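Local coordinates for putative nucleic acid-binding lipoprotein (Klebsiella pneumoniae subsp. pneumoniae MGH 78578, PDB 3F1Z) that is a putative lipoprotein of unconfirmed function whose OB-fold suggests that it may bind nucleic acid, at residues Leu88-Gly93 against Pro124-Pro129. Numbering follows the deposited sequence.
Sequences LTFNFG and PTLQNP
Phe-90 and Leu-126 sit opposite each other on two parallel strands, 88-93 and 125-127, whose axes differ by 33° in direction; Leu-126 N donates to Thr-89 O (2.9 Å) and Leu-126 O accepts from Asn-91 N (2.8 Å). One residue thus bonds to both neighbours of its partner, the mark of a parallel bridge. The second bond is nearly collinear with the carbonyl (C=O...N 179°). Leu-126 and Phe-90 run side by side in the same direction, both with CG anti to the carbonyl carbon, and CD1 of Leu-126 lies 3.7 Å from CE2 of Phe-90. Leu-88 CD2 adds a looser contact with the same methyl. On the other face of the sheet the hydroxyls of Thr-89 and Thr-125 meet, OG1 to OG1, at 2.8 Å. Asn-91 CB lies there against Gln-127 OE1, the two amide planes steeply inclined to each other. The bend of Gln-127 at chi2 turns CD back; its NE2 donates to Thr-125 O, approaching from above that carbonyl plane.

Beyond Leu-126 O a water takes over from direct backbone bonds: it donates to Asn-91 O and to Gln-127 OE1 and accepts from Asn-128 N, spanning the corner where the chain turns. That turn brings Pro-129 over Phe-92, with CG 3.8 Å from the ring centroid and 1° off its normal, a CH-pi contact, while Pro-129 CB packs against Phe-92 CE2 and CZ. Ile-111 of strand 108-114 touches Phe-90, Phe-92 and Pro-129, and strand 71-78 pairs with the other edge of 88-93. This parallel pairing joins the third and fifth strands of the OB-fold and closes its barrel; past the corner, 129-131 continues the last strand against 108-114, with the phenylalanines and Leu-126 in the core.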
loop_
_atom_site.group_PDB
_atom_site.type_symbol
_atom_site.label_atom_id
_atom_site.label_comp_id
_atom_site.label_asym_id
_atom_site.label_seq_id
_atom_site.Cartn_x
_atom_site.Cartn_y
_atom_site.Cartn_z
ATOM N N LEU A 88 3.281 6.201 -1.120
ATOM C CA LEU A 88 3.068 4.973 -0.385
ATOM C C LEU A 88 3.335 3.838 -1.383
ATOM O O LEU A 88 2.901 3.936 -2.546
ATOM C CB LEU A 88 1.639 4.948 0.106
ATOM C CG LEU A 88 1.152 3.703 0.838
ATOM C CD1 LEU A 88 1.913 3.493 2.132
ATOM C CD2 LEU A 88 -0.351 3.835 1.061
ATOM N N THR A 89 4.038 2.788 -0.962
ATOM C CA THR A 89 4.300 1.672 -1.848
ATOM C C THR A 89 3.646 0.427 -1.275
ATOM O O THR A 89 3.453 0.328 -0.059
ATOM C CB THR A 89 5.789 1.365 -1.975
ATOM O OG1 THR A 89 6.304 1.154 -0.628
ATOM C CG2 THR A 89 6.556 2.517 -2.675
ATOM N N PHE A 90 3.322 -0.502 -2.174
ATOM C CA PHE A 90 2.718 -1.756 -1.861
ATOM C C PHE A 90 3.540 -2.848 -2.518
ATOM O O PHE A 90 3.971 -2.712 -3.642
ATOM C CB PHE A 90 1.332 -1.830 -2.483
ATOM C CG PHE A 90 0.373 -0.810 -1.977
ATOM C CD1 PHE A 90 0.422 0.482 -2.429
ATOM C CD2 PHE A 90 -0.645 -1.182 -1.134
ATOM C CE1 PHE A 90 -0.452 1.411 -1.985
ATOM C CE2 PHE A 90 -1.540 -0.263 -0.702
ATOM C CZ PHE A 90 -1.430 1.041 -1.116
ATOM N N ASN A 91 3.678 -3.974 -1.858
ATOM C CA ASN A 91 4.506 -5.058 -2.371
ATOM C C ASN A 91 3.606 -6.232 -2.654
ATOM O O ASN A 91 3.098 -6.860 -1.718
ATOM C CB ASN A 91 5.544 -5.427 -1.328
ATOM C CG ASN A 91 6.500 -6.488 -1.793
ATOM O OD1 ASN A 91 6.154 -7.334 -2.560
ATOM N ND2 ASN A 91 7.736 -6.425 -1.322
ATOM N N PHE A 92 3.429 -6.525 -3.947
ATOM C CA PHE A 92 2.575 -7.634 -4.391
ATOM C C PHE A 92 3.389 -8.834 -4.789
ATOM O O PHE A 92 4.226 -8.735 -5.687
ATOM C CB PHE A 92 1.767 -7.248 -5.632
ATOM C CG PHE A 92 0.603 -6.285 -5.399
ATOM C CD1 PHE A 92 0.797 -4.919 -5.402
ATOM C CD2 PHE A 92 -0.684 -6.746 -5.317
ATOM C CE1 PHE A 92 -0.277 -4.029 -5.276
ATOM C CE2 PHE A 92 -1.766 -5.851 -5.193
ATOM C CZ PHE A 92 -1.550 -4.501 -5.184
ATOM N N GLY A 93 3.139 -9.974 -4.141
ATOM C CA GLY A 93 3.797 -11.243 -4.499
ATOM C C GLY A 93 3.338 -11.700 -5.883
ATOM O O GLY A 93 2.332 -11.205 -6.437
ATOM N N PRO A 124 5.911 3.045 5.425
ATOM C CA PRO A 124 5.709 1.614 5.255
ATOM C C PRO A 124 5.479 1.193 3.819
ATOM O O PRO A 124 4.959 1.957 3.033
ATOM C CB PRO A 124 4.415 1.348 6.031
ATOM C CG PRO A 124 3.747 2.581 6.118
ATOM C CD PRO A 124 4.751 3.688 6.043
ATOM N N THR A 125 5.925 -0.004 3.496
ATOM C CA THR A 125 5.588 -0.670 2.252
ATOM C C THR A 125 4.532 -1.682 2.692
ATOM O O THR A 125 4.817 -2.593 3.480
ATOM C CB THR A 125 6.795 -1.362 1.602
ATOM O OG1 THR A 125 7.765 -0.366 1.260
ATOM C CG2 THR A 125 6.348 -2.069 0.326
ATOM N N LEU A 126 3.303 -1.468 2.249
ATOM C CA LEU A 126 2.194 -2.329 2.608
ATOM C C LEU A 126 2.363 -3.702 1.923
ATOM O O LEU A 126 2.761 -3.775 0.753
ATOM C CB LEU A 126 0.852 -1.666 2.283
ATOM C CG LEU A 126 0.547 -0.454 3.172
ATOM C CD1 LEU A 126 -0.817 0.151 2.853
ATOM C CD2 LEU A 126 0.601 -0.854 4.624
ATOM N N GLN A 127 2.101 -4.751 2.697
ATOM C CA GLN A 127 2.296 -6.137 2.310
ATOM C C GLN A 127 0.965 -6.847 2.089
ATOM O O GLN A 127 -0.060 -6.375 2.562
ATOM C CB GLN A 127 3.049 -6.847 3.453
ATOM C CG GLN A 127 4.353 -6.158 3.817
ATOM C CD GLN A 127 5.363 -6.176 2.681
ATOM O OE1 GLN A 127 5.483 -7.178 1.984
ATOM N NE2 GLN A 127 6.094 -5.074 2.487
ATOM N N ASN A 128 1.014 -8.011 1.418
ATOM C CA ASN A 128 -0.184 -8.859 1.107
ATOM C C ASN A 128 -1.379 -8.080 0.585
ATOM O O ASN A 128 -2.477 -8.262 1.021
ATOM C CB ASN A 128 -0.585 -9.672 2.310
ATOM C CG ASN A 128 0.532 -10.573 2.772
ATOM O OD1 ASN A 128 1.101 -11.351 1.975
ATOM N ND2 ASN A 128 0.875 -10.484 4.073
ATOM N N PRO A 129 -1.146 -7.197 -0.371
ATOM C CA PRO A 129 -2.212 -6.321 -0.742
ATOM C C PRO A 129 -3.276 -6.907 -1.577
ATOM O O PRO A 129 -3.065 -7.935 -2.218
ATOM C CB PRO A 129 -1.506 -5.212 -1.538
ATOM C CG PRO A 129 -0.098 -5.544 -1.547
ATOM C CD PRO A 129 0.088 -6.921 -1.108
HETATM O O HOH W 1 3.569 -8.551 0.370
#